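Local coordinates for uncharacterized protein DUF1234 (Pectobacterium atrosepticum SCRI1043, PDB 3BDV), which is functionally uncharacterised but probably acts as a hydrolase of the alpha/beta-hydrolase fold, and binds calcium ions, at residues Ser29-Trp34 against Trp38-Pro43; Ala108-Phe113 against Gln145-Ala150; Glu154-Gly159 against Leu177-Glu182. All coordinates share one frame; numbering follows the deposited sequence. Where two conformers were deposited one is given.

Overall arrangement
Of the three contacts, only interaction 3 involves a strand of the parallel sheet; the other two join loops to helices. Interaction 1 is local, tying a loop to the helix that follows it: two buried tryptophans pack on its inner side while an arginine works at the surface. Interaction 2, about 25 Å from it between centres, is buried and joins a loop to helix 141-151 through one indole. Interaction 3, partly buried, relies on charge between edge strand 154-157 and helix 174-185. Leu177 of that helix packs on Trp38, Arg41 and Phe42 of interaction 1, whereas Ala148 and Leu155 link interactions 2 and 3.

Interaction 1. Residues Ser29-Trp34 against Trp38-Pro43; sequences SDDEHW and WERRFP
Trp34 turns the edge of its indole toward the face of Trp38, an edge-to-face pair whose six-membered rings have centroids 4.8 Å apart and planes at 63°. The touching edge is CE3 and CZ3 of Trp34, with Trp34 CZ3 lying 3.5 Å from Trp38 CZ3. A chi1 of 58° sets CG of Trp34 between its backbone N and carbonyl carbon, from where that edge reaches Trp38. Each indole N-H is spent on a backbone carbonyl further along the chain, Ile164 O for Trp34 and Pro172 O for Trp38.

Toward the surface, Arg40 bends at chi3 and brings its guanidinium end-on to a single backbone oxygen. Arg40 NH1 donates to Asp31 O at 2.9 Å, on a lone pair, and NH2 to the same oxygen at 3.0 Å, nearly straight on to the C=O; the oxygen lies close to the guanidinium plane. A water bridges Arg40 NH1 to Asp31 OD1.

Trp34 O accepts from Trp38 N in the first turn of helix 34-41 and also lies over one face of the Trp38 ring, 3.2 Å from Trp38 CG. His33 caps Gln35 N from the N-cap position. This is a capped helix start, set after strand 19-23 of the alpha/beta-hydrolase fold.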
loop_
_atom_site.group_PDB
_atom_site.type_symbol
_atom_site.label_atom_id
_atom_site.label_comp_id
_atom_site.label_asym_id
_atom_site.label_seq_id
_atom_site.Cartn_x
_atom_site.Cartn_y
_atom_site.Cartn_z
ATOM N N SER A 29 7.209 4.265 -8.873
ATOM C CA SER A 29 8.251 3.703 -8.053
ATOM C C SER A 29 9.397 3.253 -8.920
ATOM O O SER A 29 9.241 2.409 -9.800
ATOM C CB SER A 29 7.698 2.538 -7.255
ATOM O OG SER A 29 6.772 3.047 -6.315
ATOM N N ASP A 30 10.567 3.811 -8.650
ATOM C CA ASP A 30 11.724 3.523 -9.472
ATOM C C ASP A 30 12.288 2.109 -9.212
ATOM O O ASP A 30 11.779 1.336 -8.397
ATOM C CB ASP A 30 12.781 4.625 -9.287
ATOM C CG ASP A 30 13.358 4.672 -7.867
ATOM O OD1 ASP A 30 13.205 3.696 -7.131
ATOM O OD2 ASP A 30 13.978 5.691 -7.493
ATOM N N ASP A 31 13.336 1.763 -9.932
ATOM C CA ASP A 31 13.809 0.392 -9.933
ATOM C C ASP A 31 14.267 -0.121 -8.592
ATOM O O ASP A 31 14.154 -1.316 -8.342
ATOM C CB ASP A 31 14.919 0.196 -10.969
ATOM C CG ASP A 31 14.369 -0.133 -12.337
ATOM O OD1 ASP A 31 13.215 -0.614 -12.408
ATOM O OD2 ASP A 31 15.078 0.081 -13.347
ATOM N N GLU A 32 14.771 0.763 -7.735
ATOM C CA GLU A 32 15.284 0.358 -6.424
ATOM C C GLU A 32 14.301 0.508 -5.290
ATOM O O GLU A 32 14.621 0.191 -4.156
ATOM C CB GLU A 32 16.560 1.094 -6.089
ATOM C CG GLU A 32 17.834 0.408 -6.708
ATOM C CD GLU A 32 17.995 -1.090 -6.312
ATOM O OE1 GLU A 32 17.869 -1.457 -5.107
ATOM O OE2 GLU A 32 18.247 -1.907 -7.233
ATOM N N HIS A 33 13.110 1.004 -5.612
ATOM C CA HIS A 33 12.030 1.156 -4.657
ATOM C C HIS A 33 11.489 -0.223 -4.294
ATOM O O HIS A 33 11.448 -1.132 -5.132
ATOM C CB HIS A 33 10.938 2.004 -5.321
ATOM C CG HIS A 33 9.862 2.482 -4.412
ATOM N ND1 HIS A 33 8.785 1.696 -4.040
ATOM C CD2 HIS A 33 9.613 3.717 -3.921
ATOM C CE1 HIS A 33 7.966 2.418 -3.297
ATOM N NE2 HIS A 33 8.448 3.644 -3.205
ATOM N N TRP A 34 11.112 -0.377 -3.034
ATOM C CA TRP A 34 10.540 -1.627 -2.536
ATOM C C TRP A 34 9.416 -2.187 -3.381
ATOM O O TRP A 34 9.324 -3.383 -3.543
ATOM C CB TRP A 34 10.095 -1.509 -1.063
ATOM C CG TRP A 34 9.087 -0.438 -0.760
ATOM C CD1 TRP A 34 9.352 0.871 -0.421
ATOM C CD2 TRP A 34 7.667 -0.590 -0.644
ATOM N NE1 TRP A 34 8.204 1.554 -0.202
ATOM C CE2 TRP A 34 7.142 0.694 -0.351
ATOM C CE3 TRP A 34 6.776 -1.650 -0.872
ATOM C CZ2 TRP A 34 5.780 0.922 -0.218
ATOM C CZ3 TRP A 34 5.425 -1.409 -0.746
ATOM C CH2 TRP A 34 4.955 -0.126 -0.395
ATOM N N TRP A 38 9.646 -5.845 -4.965
ATOM C CA TRP A 38 8.578 -6.842 -4.745
ATOM C C TRP A 38 7.982 -7.381 -6.046
ATOM O O TRP A 38 7.712 -8.584 -6.177
ATOM C CB TRP A 38 7.500 -6.284 -3.813
ATOM C CG TRP A 38 7.996 -6.027 -2.421
ATOM C CD1 TRP A 38 9.305 -6.126 -1.958
ATOM C CD2 TRP A 38 7.225 -5.551 -1.325
ATOM N NE1 TRP A 38 9.345 -5.795 -0.642
ATOM C CE2 TRP A 38 8.098 -5.407 -0.228
ATOM C CE3 TRP A 38 5.880 -5.252 -1.155
ATOM C CZ2 TRP A 38 7.652 -4.988 1.015
ATOM C CZ3 TRP A 38 5.449 -4.838 0.072
ATOM C CH2 TRP A 38 6.329 -4.725 1.143
ATOM N N GLU A 39 7.841 -6.499 -7.015
ATOM C CA GLU A 39 7.372 -6.885 -8.342
ATOM C C GLU A 39 8.318 -7.875 -8.997
ATOM O O GLU A 39 7.874 -8.843 -9.576
ATOM C CB GLU A 39 7.234 -5.656 -9.195
ATOM C CG GLU A 39 6.552 -5.915 -10.497
ATOM C CD GLU A 39 6.454 -4.671 -11.330
ATOM O OE1 GLU A 39 7.291 -3.722 -11.154
ATOM O OE2 GLU A 39 5.543 -4.674 -12.178
ATOM N N ARG A 40 9.623 -7.610 -8.946
ATOM C CA ARG A 40 10.611 -8.569 -9.457
ATOM C C ARG A 40 10.604 -9.893 -8.674
ATOM O O ARG A 40 10.772 -10.967 -9.249
ATOM C CB ARG A 40 12.040 -8.005 -9.429
ATOM C CG ARG A 40 12.294 -6.832 -10.343
ATOM C CD ARG A 40 13.775 -6.517 -10.438
ATOM N NE ARG A 40 14.311 -5.914 -9.207
ATOM C CZ ARG A 40 14.192 -4.621 -8.892
ATOM N NH1 ARG A 40 13.563 -3.766 -9.689
ATOM N NH2 ARG A 40 14.744 -4.184 -7.791
ATOM N N ARG A 41 10.434 -9.814 -7.357
ATOM C CA ARG A 41 10.449 -11.013 -6.517
ATOM C C ARG A 41 9.207 -11.922 -6.688
ATOM O O ARG A 41 9.322 -13.170 -6.627
ATOM C CB ARG A 41 10.641 -10.564 -5.063
ATOM C CG ARG A 41 10.888 -11.649 -4.105
ATOM C CD ARG A 41 11.199 -11.080 -2.784
ATOM N NE ARG A 41 11.392 -12.107 -1.761
ATOM C CZ ARG A 41 12.115 -11.932 -0.663
ATOM N NH1 ARG A 41 12.766 -10.803 -0.467
ATOM N NH2 ARG A 41 12.218 -12.901 0.228
ATOM N N PHE A 42 8.062 -11.304 -7.009
ATOM C CA PHE A 42 6.763 -11.960 -7.115
ATOM C C PHE A 42 6.099 -11.522 -8.431
ATOM O O PHE A 42 5.248 -10.620 -8.462
ATOM C CB PHE A 42 5.886 -11.579 -5.928
ATOM C CG PHE A 42 6.481 -11.967 -4.602
ATOM C CD1 PHE A 42 6.538 -13.286 -4.213
ATOM C CD2 PHE A 42 7.054 -11.023 -3.794
ATOM C CE1 PHE A 42 7.138 -13.667 -3.006
ATOM C CE2 PHE A 42 7.639 -11.385 -2.585
ATOM C CZ PHE A 42 7.703 -12.708 -2.203
ATOM N N PRO A 43 6.540 -12.108 -9.543
ATOM C CA PRO A 43 6.112 -11.573 -10.835
ATOM C C PRO A 43 4.634 -11.717 -11.141
ATOM O O PRO A 43 4.153 -11.130 -12.127
ATOM C CB PRO A 43 6.962 -12.369 -11.848
ATOM C CG PRO A 43 8.020 -13.044 -11.071
ATOM C CD PRO A 43 7.483 -13.228 -9.684
HETATM O O HOH W 1 12.161 -3.669 -11.977
#

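Interaction 2. Residues Ala108-Phe113 against Gln145-Ala150; sequences AEPMRF and QYWAQA
Trp147 overlaps the ring of Pro110 through the benzene half of its indole. Pro110 CD stands 3.4 Å above the indole plane, displaced toward the rim, and its closest ring atom is Trp147 CZ2 at 3.8 Å. Pro110 CG joins in, 3.9 Å from the same Trp147 CZ2, so two methylenes of the pyrrolidine share the overlap. On the other side of the indole plane lies the ring of Tyr146, the preceding residue of the helix, and the indole is thus held between a loop proline and a tyrosine of its own helix.

The polar corner of the same ring is taken by Glu109. Trp147 NE1 donates to Glu109 OE2 at 2.9 Å with an N-H...O angle of 155°. The oxygen lies close to the indole plane, but the donor reaches it from above the carboxylate plane. Glu109 gets there by an extended start and a bend: CG is anti to the backbone N, and chi2 of 71° then folds the carboxylate round to the indole. The carboxylate is also held by Arg143, in a salt bridge that involves OE1, and Arg143 makes a cation-pi contact with Tyr146 as well. The nearby positive charge would probably favour the ionised form of Glu109.

The loop side is shaped by a short 3-10 turn over residues 110-112, closed by backbone bonds from Arg112 N to Glu109 O and from Phe113 N to Pro110 O. The contact joins the loop that follows strand 99-105 to helix 141-151, the connecting helix of the beta-alpha-beta crossover between parallel strands 128-132 and 154-157, a unit characteristic of the alpha/beta-hydrolase fold.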
loop_
_atom_site.group_PDB
_atom_site.type_symbol
_atom_site.label_atom_id
_atom_site.label_comp_id
_atom_site.label_asym_id
_atom_site.label_seq_id
_atom_site.Cartn_x
_atom_site.Cartn_y
_atom_site.Cartn_z
ATOM N N ALA A 108 0.650 9.888 2.670
ATOM C CA ALA A 108 0.912 11.300 2.804
ATOM C C ALA A 108 -0.252 11.990 3.562
ATOM O O ALA A 108 -1.387 11.575 3.443
ATOM C CB ALA A 108 1.130 11.914 1.413
ATOM N N GLU A 109 0.051 13.072 4.264
ATOM C CA GLU A 109 -0.967 13.963 4.786
ATOM C C GLU A 109 -1.763 14.505 3.598
ATOM O O GLU A 109 -1.197 15.076 2.661
ATOM C CB GLU A 109 -0.273 15.097 5.579
ATOM C CG GLU A 109 -1.191 16.064 6.247
ATOM C CD GLU A 109 -1.923 15.466 7.428
ATOM O OE1 GLU A 109 -1.260 15.116 8.427
ATOM O OE2 GLU A 109 -3.156 15.365 7.363
ATOM N N PRO A 110 -3.091 14.303 3.608
ATOM C CA PRO A 110 -3.863 14.786 2.441
ATOM C C PRO A 110 -3.678 16.254 1.995
ATOM O O PRO A 110 -3.670 16.569 0.788
ATOM C CB PRO A 110 -5.287 14.490 2.866
ATOM C CG PRO A 110 -5.164 13.296 3.717
ATOM C CD PRO A 110 -3.940 13.501 4.507
HETATM N N MSE A 111 -3.418 17.134 2.935
HETATM C CA MSE A 111 -3.219 18.529 2.582
HETATM C C MSE A 111 -2.023 18.736 1.674
HETATM O O MSE A 111 -2.040 19.668 0.853
HETATM C CB MSE A 111 -3.118 19.378 3.860
HETATM C CG MSE A 111 -2.821 20.871 3.673
HETATM SE SE MSE A 111 -4.467 21.736 3.342
HETATM C CE MSE A 111 -5.235 21.662 5.162
ATOM N N ARG A 112 -0.964 17.914 1.809
ATOM C CA ARG A 112 0.208 18.088 0.984
ATOM C C ARG A 112 -0.095 17.996 -0.488
ATOM O O ARG A 112 0.656 18.480 -1.282
ATOM C CB ARG A 112 1.245 17.020 1.302
ATOM C CG ARG A 112 1.733 17.004 2.741
ATOM C CD ARG A 112 2.603 18.157 3.099
ATOM N NE ARG A 112 1.915 19.387 3.365
ATOM C CZ ARG A 112 1.271 19.664 4.489
ATOM N NH1 ARG A 112 1.198 18.769 5.480
ATOM N NH2 ARG A 112 0.732 20.873 4.659
ATOM N N PHE A 113 -1.159 17.303 -0.840
ATOM C CA PHE A 113 -1.551 17.171 -2.229
ATOM C C PHE A 113 -2.940 17.774 -2.466
ATOM O O PHE A 113 -3.596 17.485 -3.482
ATOM C CB PHE A 113 -1.529 15.684 -2.605
ATOM C CG PHE A 113 -0.160 15.092 -2.660
ATOM C CD1 PHE A 113 0.686 15.384 -3.685
ATOM C CD2 PHE A 113 0.276 14.227 -1.661
ATOM C CE1 PHE A 113 1.953 14.822 -3.698
ATOM C CE2 PHE A 113 1.483 13.645 -1.709
ATOM C CZ PHE A 113 2.344 13.956 -2.701
ATOM N N GLN A 145 -0.467 8.574 13.348
ATOM C CA GLN A 145 -1.290 8.006 14.414
ATOM C C GLN A 145 -2.746 8.439 14.367
ATOM O O GLN A 145 -3.664 7.614 14.562
ATOM C CB GLN A 145 -0.719 8.325 15.750
ATOM C CG GLN A 145 0.611 7.620 16.016
ATOM C CD GLN A 145 1.128 7.942 17.391
ATOM O OE1 GLN A 145 1.546 9.079 17.676
ATOM N NE2 GLN A 145 1.080 6.944 18.280
ATOM N N TYR A 146 -2.950 9.731 14.120
ATOM C CA TYR A 146 -4.318 10.302 13.953
ATOM C C TYR A 146 -5.062 9.598 12.828
ATOM O O TYR A 146 -6.229 9.147 12.970
ATOM C CB TYR A 146 -4.236 11.822 13.656
ATOM C CG TYR A 146 -5.536 12.409 13.169
ATOM C CD1 TYR A 146 -6.546 12.750 14.064
ATOM C CD2 TYR A 146 -5.770 12.610 11.803
ATOM C CE1 TYR A 146 -7.727 13.271 13.619
ATOM C CE2 TYR A 146 -6.971 13.120 11.338
ATOM C CZ TYR A 146 -7.943 13.435 12.244
ATOM O OH TYR A 146 -9.118 13.935 11.755
ATOM N N TRP A 147 -4.437 9.529 11.664
ATOM C CA TRP A 147 -5.101 8.912 10.531
ATOM C C TRP A 147 -5.322 7.406 10.732
ATOM O O TRP A 147 -6.388 6.908 10.419
ATOM C CB TRP A 147 -4.321 9.178 9.258
ATOM C CG TRP A 147 -4.476 10.598 8.789
ATOM C CD1 TRP A 147 -3.557 11.606 8.838
ATOM C CD2 TRP A 147 -5.650 11.154 8.221
ATOM N NE1 TRP A 147 -4.102 12.765 8.319
ATOM C CE2 TRP A 147 -5.390 12.499 7.931
ATOM C CE3 TRP A 147 -6.904 10.632 7.904
ATOM C CZ2 TRP A 147 -6.352 13.329 7.383
ATOM C CZ3 TRP A 147 -7.839 11.456 7.320
ATOM C CH2 TRP A 147 -7.570 12.781 7.067
ATOM N N ALA A 148 -4.326 6.702 11.242
ATOM C CA ALA A 148 -4.449 5.255 11.488
ATOM C C ALA A 148 -5.650 5.017 12.420
ATOM O O ALA A 148 -6.478 4.164 12.132
ATOM C CB ALA A 148 -3.136 4.677 12.057
ATOM N N GLN A 149 -5.758 5.795 13.496
ATOM C CA GLN A 149 -6.822 5.624 14.458
ATOM C C GLN A 149 -8.148 5.924 13.790
ATOM O O GLN A 149 -9.116 5.145 13.899
ATOM C CB GLN A 149 -6.617 6.528 15.669
ATOM C CG GLN A 149 -7.641 6.371 16.785
ATOM C CD GLN A 149 -7.324 7.284 17.997
ATOM O OE1 GLN A 149 -6.966 8.456 17.829
ATOM N NE2 GLN A 149 -7.447 6.741 19.209
ATOM N N ALA A 150 -8.209 7.006 13.034
ATOM C CA ALA A 150 -9.456 7.344 12.333
ATOM C C ALA A 150 -9.879 6.245 11.356
ATOM O O ALA A 150 -11.066 5.965 11.237
ATOM C CB ALA A 150 -9.284 8.616 11.599
#

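Interaction 3. Residues Glu154-Gly159 against Leu177-Glu182; sequences ELVDVG and LKRLAE
A salt-bridge network of Glu154, Lys178, Arg179 and Glu182 links the edge strand 154-157 to helix 174-185; in it Arg179 joins Glu154 of the strand to Glu182 of its own helix. Arg179 NH2 lies 3.1 Å from Glu154 OE2, which sits at the edge of the guanidinium near its plane. Glu154 was modelled in two conformers, so this link is less sure than the rest of the network. The two side chains cross at about a right angle, their carboxylate and guanidinium planes 41° apart.

Val156 supplies the apolar half of the contact. Its CG2 lies over one face of the guanidinium, 3.7 Å from Arg179 NH2, while CG1 comes within 3.9 Å of Arg179 NH1. Bends at both chi2 and chi3 curl the arginine chain and bring the flat group over the valine. Tyr175, one turn earlier in the helix, receives Arg179 NH1 at its hydroxyl and further fixes the guanidinium.

Along the helix, Glu182 completes the network. Lys178 NZ donates at 2.7 Å to the syn lone pair of Glu182 OE2, whereas Glu182 OE1 stands 3.3 Å from Arg179 NE but well out of the guanidinium plane, an attraction of charges alone. Further along segment 154-159, an Asx turn closes as Gly159 N donates to Asp157 OD1 at 2.8 Å.

Val156 and Arg179 both rest on Phe131 of strand 128-132, the inner neighbour that hydrogen-bonds to strand 154-157. Leu155 points the other way, onto helix 141-151, while Leu177 and Ala181 bring helix 174-185 against helix 4-15.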
loop_
_atom_site.group_PDB
_atom_site.type_symbol
_atom_site.label_atom_id
_atom_site.label_comp_id
_atom_site.label_asym_id
_atom_site.label_seq_id
_atom_site.Cartn_x
_atom_site.Cartn_y
_atom_site.Cartn_z
ATOM N N GLU A 154 -4.174 -0.773 11.882
ATOM C CA GLU A 154 -3.041 -1.055 12.727
ATOM C C GLU A 154 -1.936 -0.092 12.299
ATOM O O GLU A 154 -1.803 0.178 11.097
ATOM C CB GLU A 154 -2.523 -2.469 12.477
ATOM C CG GLU A 154 -2.121 -3.212 13.683
ATOM C CD GLU A 154 -1.668 -4.642 13.375
ATOM O OE1 GLU A 154 -2.349 -5.339 12.598
ATOM O OE2 GLU A 154 -0.632 -5.040 13.911
ATOM N N LEU A 155 -1.154 0.391 13.249
ATOM C CA LEU A 155 -0.094 1.358 12.979
ATOM C C LEU A 155 1.251 0.772 13.324
ATOM O O LEU A 155 1.508 0.440 14.466
ATOM C CB LEU A 155 -0.331 2.640 13.777
ATOM C CG LEU A 155 0.494 3.905 13.480
ATOM C CD1 LEU A 155 1.904 3.859 14.227
ATOM C CD2 LEU A 155 0.658 4.181 11.979
ATOM N N VAL A 156 2.092 0.656 12.310
ATOM C CA VAL A 156 3.422 0.064 12.428
ATOM C C VAL A 156 4.428 1.168 12.316
ATOM O O VAL A 156 4.548 1.790 11.267
ATOM C CB VAL A 156 3.668 -0.997 11.349
ATOM C CG1 VAL A 156 5.120 -1.608 11.466
ATOM C CG2 VAL A 156 2.583 -2.077 11.454
ATOM N N ASP A 157 5.060 1.447 13.443
ATOM C CA ASP A 157 6.164 2.429 13.560
ATOM C C ASP A 157 7.484 1.819 13.064
ATOM O O ASP A 157 8.002 0.905 13.672
ATOM C CB ASP A 157 6.236 2.844 15.036
ATOM C CG ASP A 157 7.280 3.888 15.327
ATOM O OD1 ASP A 157 8.144 4.155 14.468
ATOM O OD2 ASP A 157 7.201 4.465 16.432
ATOM N N VAL A 158 7.987 2.325 11.929
ATOM C CA VAL A 158 9.215 1.856 11.283
ATOM C C VAL A 158 10.406 2.764 11.635
ATOM O O VAL A 158 11.458 2.688 11.013
ATOM C CB VAL A 158 9.047 1.653 9.741
ATOM C CG1 VAL A 158 8.012 0.541 9.473
ATOM C CG2 VAL A 158 8.656 2.964 9.054
ATOM N N GLY A 159 10.263 3.585 12.655
ATOM C CA GLY A 159 11.369 4.421 13.088
ATOM C C GLY A 159 11.691 5.535 12.110
ATOM O O GLY A 159 10.822 6.006 11.372
ATOM N N LEU A 177 7.529 -7.303 3.713
ATOM C CA LEU A 177 7.061 -8.585 3.222
ATOM C C LEU A 177 6.628 -9.519 4.329
ATOM O O LEU A 177 5.607 -10.199 4.214
ATOM C CB LEU A 177 8.163 -9.245 2.393
ATOM C CG LEU A 177 8.462 -8.631 1.037
ATOM C CD1 LEU A 177 9.636 -9.396 0.439
ATOM C CD2 LEU A 177 7.198 -8.645 0.083
ATOM N N LYS A 178 7.410 -9.570 5.401
ATOM C CA LYS A 178 7.027 -10.355 6.595
ATOM C C LYS A 178 5.678 -9.917 7.161
ATOM O O LYS A 178 4.806 -10.730 7.371
ATOM C CB LYS A 178 8.120 -10.287 7.672
ATOM C CG LYS A 178 7.810 -11.077 8.960
ATOM C CD LYS A 178 8.824 -10.876 10.118
ATOM C CE LYS A 178 8.370 -9.761 11.110
ATOM N NZ LYS A 178 7.310 -10.110 12.142
ATOM N N ARG A 179 5.511 -8.626 7.436
ATOM C CA ARG A 179 4.217 -8.138 7.903
ATOM C C ARG A 179 3.073 -8.388 6.946
ATOM O O ARG A 179 1.957 -8.695 7.367
ATOM C CB ARG A 179 4.317 -6.640 8.237
ATOM C CG ARG A 179 5.246 -6.384 9.333
ATOM C CD ARG A 179 4.841 -7.132 10.583
ATOM N NE ARG A 179 3.503 -6.765 11.031
ATOM C CZ ARG A 179 3.225 -5.874 11.982
ATOM N NH1 ARG A 179 4.191 -5.255 12.639
ATOM N NH2 ARG A 179 1.947 -5.662 12.322
ATOM N N LEU A 180 3.311 -8.207 5.660
ATOM C CA LEU A 180 2.312 -8.484 4.681
ATOM C C LEU A 180 1.859 -9.947 4.731
ATOM O O LEU A 180 0.700 -10.251 4.592
ATOM C CB LEU A 180 2.874 -8.192 3.299
ATOM C CG LEU A 180 1.955 -8.480 2.099
ATOM C CD1 LEU A 180 0.588 -7.737 2.174
ATOM C CD2 LEU A 180 2.696 -8.189 0.840
ATOM N N ALA A 181 2.802 -10.855 4.894
ATOM C CA ALA A 181 2.483 -12.256 4.984
ATOM C C ALA A 181 1.564 -12.548 6.166
ATOM O O ALA A 181 0.534 -13.201 6.022
ATOM C CB ALA A 181 3.837 -13.073 5.075
ATOM N N GLU A 182 1.916 -12.004 7.318
ATOM C CA GLU A 182 1.169 -12.156 8.559
ATOM C C GLU A 182 -0.271 -11.706 8.413
ATOM O O GLU A 182 -1.210 -12.408 8.814
ATOM C CB GLU A 182 1.864 -11.381 9.671
ATOM C CG GLU A 182 3.244 -11.979 10.029
ATOM C CD GLU A 182 4.086 -11.137 10.932
ATOM O OE1 GLU A 182 3.598 -10.082 11.335
ATOM O OE2 GLU A 182 5.237 -11.533 11.220
#